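Local coordinates for guanine nucleotide exchange protein (Legionella pneumophila, PDB 1XT0) that probably acts as a guanine nucleotide exchange factor for ADP-ribosylation factor GTPases, through the Sec7 domain that makes up most of this construct, at residues 142-147 with 184-189. Numbering follows the deposited sequence.
Sequences IMLNTD and ELYSEI
Asn145 OD1 accepts a hydrogen bond from the backbone N of Phe194 and also touches CD1 of Ile189, 3.3 Å away. The contact belongs to the all-helical Sec7 domain and joins the last turns of helix 131-147 to helix 179-191. The first carries Leu-Asn-Thr-Asp, part of a conserved motif that in Sec7 domains generally lines the Arf-binding groove, and probably does so here. The segment axes approach to 10.2 Å at a signed crossing angle of -43°, and no hydrogen bond links the two segments; apolar side chains do most of the joining.

Ile189 packs its longer branch on Asn145, with CG2 turned to Leu144. Its CG1 lies anti to its own backbone N (chi1 -177°) and rests 3.6 Å from Asn145 CA. CD1 continues from there onto the side chain of Asn145, the two side chains crossing at about a right angle. The other branch, CG2, faces CB of Leu144 at the longer distance of 4.4 Å. The Asn145 side chain also touches Pro193 and Leu196, so it joins the helix pair to the chain that follows helix 179-191.

Leu144 divides its two methyls between successive residues opposite. CD1 meets CD2 of Leu185 at 4.2 Å, while CD2 approaches CE1 of Tyr186 obliquely to the ring, at 4.1 Å. Leu164, on helix 161-167, packs on both Leu144 and Tyr186, and the phenol OH of Tyr186 is anchored by a hydrogen bond to Met159 O.

The methyl of Ile189 that meets the amide oxygen of Asn145 is pressed as closely on that residue's aliphatic carbon, with CD1 of Ile189 3.3 Å from CB of Asn145.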
ATOM      1  N   ILE A 142      -1.313 -10.733   6.245  1.00 24.10           N
ATOM      2  CA  ILE A 142      -2.676 -10.226   6.316  1.00 26.22           C
ATOM      3  C   ILE A 142      -3.617 -11.319   6.842  1.00 28.65           C
ATOM      4  O   ILE A 142      -4.511 -11.055   7.653  1.00 29.37           O
ATOM      5  CB  ILE A 142      -3.157  -9.761   4.922  1.00 26.15           C
ATOM      6  CG1 ILE A 142      -2.406  -8.489   4.514  1.00 25.27           C
ATOM      7  CG2 ILE A 142      -4.659  -9.524   4.935  1.00 28.09           C
ATOM      8  CD1 ILE A 142      -2.611  -8.082   3.067  1.00 21.17           C
HETATM    9  N   MSE A 143      -3.412 -12.545   6.374  1.00 28.27           N
HETATM   10  CA  MSE A 143      -4.235 -13.658   6.809  1.00 28.86           C
HETATM   11  C   MSE A 143      -3.955 -13.929   8.281  1.00 28.36           C
HETATM   12  O   MSE A 143      -4.845 -14.326   9.028  1.00 25.44           O
HETATM   13  CB  MSE A 143      -3.934 -14.905   5.968  1.00 33.86           C
HETATM   14  CG  MSE A 143      -4.325 -14.770   4.499  1.00 39.36           C
HETATM   15 SE   MSE A 143      -6.176 -14.197   4.291  1.00 52.43          SE
HETATM   16  CE  MSE A 143      -7.062 -15.841   4.796  1.00 47.70           C
ATOM     17  N   LEU A 144      -2.711 -13.710   8.690  1.00 27.77           N
ATOM     18  CA  LEU A 144      -2.311 -13.907  10.078  1.00 28.63           C
ATOM     19  C   LEU A 144      -2.965 -12.868  10.964  1.00 29.73           C
ATOM     20  O   LEU A 144      -3.452 -13.183  12.049  1.00 31.97           O
ATOM     21  CB  LEU A 144      -0.794 -13.803  10.220  1.00 27.67           C
ATOM     22  CG  LEU A 144      -0.032 -15.124  10.243  1.00 27.66           C
ATOM     23  CD1 LEU A 144       1.453 -14.857  10.188  1.00 29.16           C
ATOM     24  CD2 LEU A 144      -0.395 -15.895  11.508  1.00 27.24           C
ATOM     25  N   ASN A 145      -2.966 -11.626  10.492  1.00 31.43           N
ATOM     26  CA  ASN A 145      -3.552 -10.509  11.221  1.00 32.22           C
ATOM     27  C   ASN A 145      -5.001 -10.780  11.577  1.00 34.47           C
ATOM     28  O   ASN A 145      -5.443 -10.463  12.676  1.00 34.82           O
ATOM     29  CB  ASN A 145      -3.468  -9.233  10.382  1.00 32.60           C
ATOM     30  CG  ASN A 145      -4.235  -8.077  10.995  1.00 34.24           C
ATOM     31  OD1 ASN A 145      -3.914  -7.604  12.089  1.00 35.60           O
ATOM     32  ND2 ASN A 145      -5.254  -7.612  10.288  1.00 34.41           N
ATOM     33  N   THR A 146      -5.736 -11.375  10.647  1.00 35.59           N
ATOM     34  CA  THR A 146      -7.143 -11.669  10.877  1.00 37.03           C
ATOM     35  C   THR A 146      -7.357 -12.882  11.768  1.00 37.45           C
ATOM     36  O   THR A 146      -8.059 -12.809  12.780  1.00 38.50           O
ATOM     37  CB  THR A 146      -7.888 -11.951   9.565  1.00 37.36           C
ATOM     38  OG1 THR A 146      -7.577 -10.942   8.599  1.00 39.03           O
ATOM     39  CG2 THR A 146      -9.392 -11.968   9.819  1.00 36.34           C
ATOM     40  N   ASP A 147      -6.746 -13.998  11.384  1.00 36.51           N
ATOM     41  CA  ASP A 147      -6.896 -15.245  12.115  1.00 35.99           C
ATOM     42  C   ASP A 147      -6.399 -15.288  13.562  1.00 35.01           C
ATOM     43  O   ASP A 147      -7.115 -15.756  14.446  1.00 35.82           O
ATOM     44  CB  ASP A 147      -6.280 -16.383  11.298  1.00 36.86           C
ATOM     45  CG  ASP A 147      -7.043 -16.637  10.006  1.00 38.72           C
ATOM     46  OD1 ASP A 147      -8.289 -16.594  10.048  1.00 39.72           O
ATOM     47  OD2 ASP A 147      -6.412 -16.888   8.956  1.00 38.45           O
ATOM     48  N   GLU A 184      10.153 -13.388  13.962  1.00 25.05           N
ATOM     49  CA  GLU A 184      10.027 -11.956  14.242  1.00 26.45           C
ATOM     50  C   GLU A 184       8.718 -11.413  13.666  1.00 25.02           C
ATOM     51  O   GLU A 184       8.001 -10.673  14.323  1.00 23.53           O
ATOM     52  CB  GLU A 184      11.193 -11.178  13.626  1.00 29.65           C
ATOM     53  CG  GLU A 184      11.217  -9.698  14.011  1.00 34.61           C
ATOM     54  CD  GLU A 184      12.215  -8.888  13.195  1.00 37.67           C
ATOM     55  OE1 GLU A 184      13.326  -9.397  12.937  1.00 41.11           O
ATOM     56  OE2 GLU A 184      11.896  -7.736  12.821  1.00 39.61           O
ATOM     57  N   LEU A 185       8.428 -11.789  12.424  1.00 24.75           N
ATOM     58  CA  LEU A 185       7.215 -11.359  11.747  1.00 23.85           C
ATOM     59  C   LEU A 185       5.980 -11.798  12.534  1.00 22.35           C
ATOM     60  O   LEU A 185       5.077 -11.000  12.765  1.00 22.86           O
ATOM     61  CB  LEU A 185       7.181 -11.946  10.331  1.00 25.26           C
ATOM     62  CG  LEU A 185       6.044 -11.547   9.386  1.00 25.16           C
ATOM     63  CD1 LEU A 185       6.469 -11.831   7.951  1.00 27.63           C
ATOM     64  CD2 LEU A 185       4.767 -12.287   9.741  1.00 22.40           C
ATOM     65  N   TYR A 186       5.961 -13.066  12.940  1.00 23.85           N
ATOM     66  CA  TYR A 186       4.856 -13.646  13.704  1.00 24.97           C
ATOM     67  C   TYR A 186       4.626 -12.901  15.020  1.00 26.80           C
ATOM     68  O   TYR A 186       3.484 -12.668  15.413  1.00 28.07           O
ATOM     69  CB  TYR A 186       5.142 -15.124  14.010  1.00 24.44           C
ATOM     70  CG  TYR A 186       4.006 -15.880  14.687  1.00 22.44           C
ATOM     71  CD1 TYR A 186       3.086 -16.612  13.938  1.00 23.38           C
ATOM     72  CD2 TYR A 186       3.857 -15.863  16.075  1.00 24.70           C
ATOM     73  CE1 TYR A 186       2.045 -17.310  14.549  1.00 22.32           C
ATOM     74  CE2 TYR A 186       2.819 -16.558  16.702  1.00 22.76           C
ATOM     75  CZ  TYR A 186       1.914 -17.280  15.934  1.00 24.76           C
ATOM     76  OH  TYR A 186       0.878 -17.966  16.546  1.00 22.91           O
ATOM     77  N   SER A 187       5.714 -12.537  15.696  1.00 27.55           N
ATOM     78  CA  SER A 187       5.637 -11.826  16.974  1.00 28.21           C
ATOM     79  C   SER A 187       5.105 -10.408  16.826  1.00 28.36           C
ATOM     80  O   SER A 187       4.417  -9.903  17.717  1.00 28.92           O
ATOM     81  CB  SER A 187       7.015 -11.775  17.648  1.00 29.13           C
ATOM     82  OG  SER A 187       7.439 -13.064  18.064  1.00 31.24           O
ATOM     83  N   GLU A 188       5.430  -9.761  15.711  1.00 26.97           N
ATOM     84  CA  GLU A 188       4.972  -8.395  15.476  1.00 27.77           C
ATOM     85  C   GLU A 188       3.470  -8.323  15.227  1.00 28.41           C
ATOM     86  O   GLU A 188       2.762  -7.544  15.869  1.00 26.98           O
ATOM     87  CB  GLU A 188       5.722  -7.776  14.298  1.00 27.57           C
ATOM     88  CG  GLU A 188       7.062  -7.179  14.679  1.00 28.69           C
ATOM     89  CD  GLU A 188       7.811  -6.614  13.485  1.00 31.32           C
ATOM     90  OE1 GLU A 188       8.468  -7.399  12.760  1.00 31.18           O
ATOM     91  OE2 GLU A 188       7.734  -5.386  13.266  1.00 30.19           O
ATOM     92  N   ILE A 189       2.979  -9.144  14.306  1.00 28.76           N
ATOM     93  CA  ILE A 189       1.563  -9.143  14.000  1.00 29.49           C
ATOM     94  C   ILE A 189       0.760  -9.657  15.191  1.00 31.31           C
ATOM     95  O   ILE A 189      -0.322  -9.146  15.476  1.00 31.61           O
ATOM     96  CB  ILE A 189       1.258  -9.993  12.748  1.00 28.66           C
ATOM     97  CG1 ILE A 189      -0.234  -9.912  12.423  1.00 28.85           C
ATOM     98  CG2 ILE A 189       1.679 -11.430  12.970  1.00 29.28           C
ATOM     99  CD1 ILE A 189      -0.707  -8.514  12.121  1.00 31.09           C
TER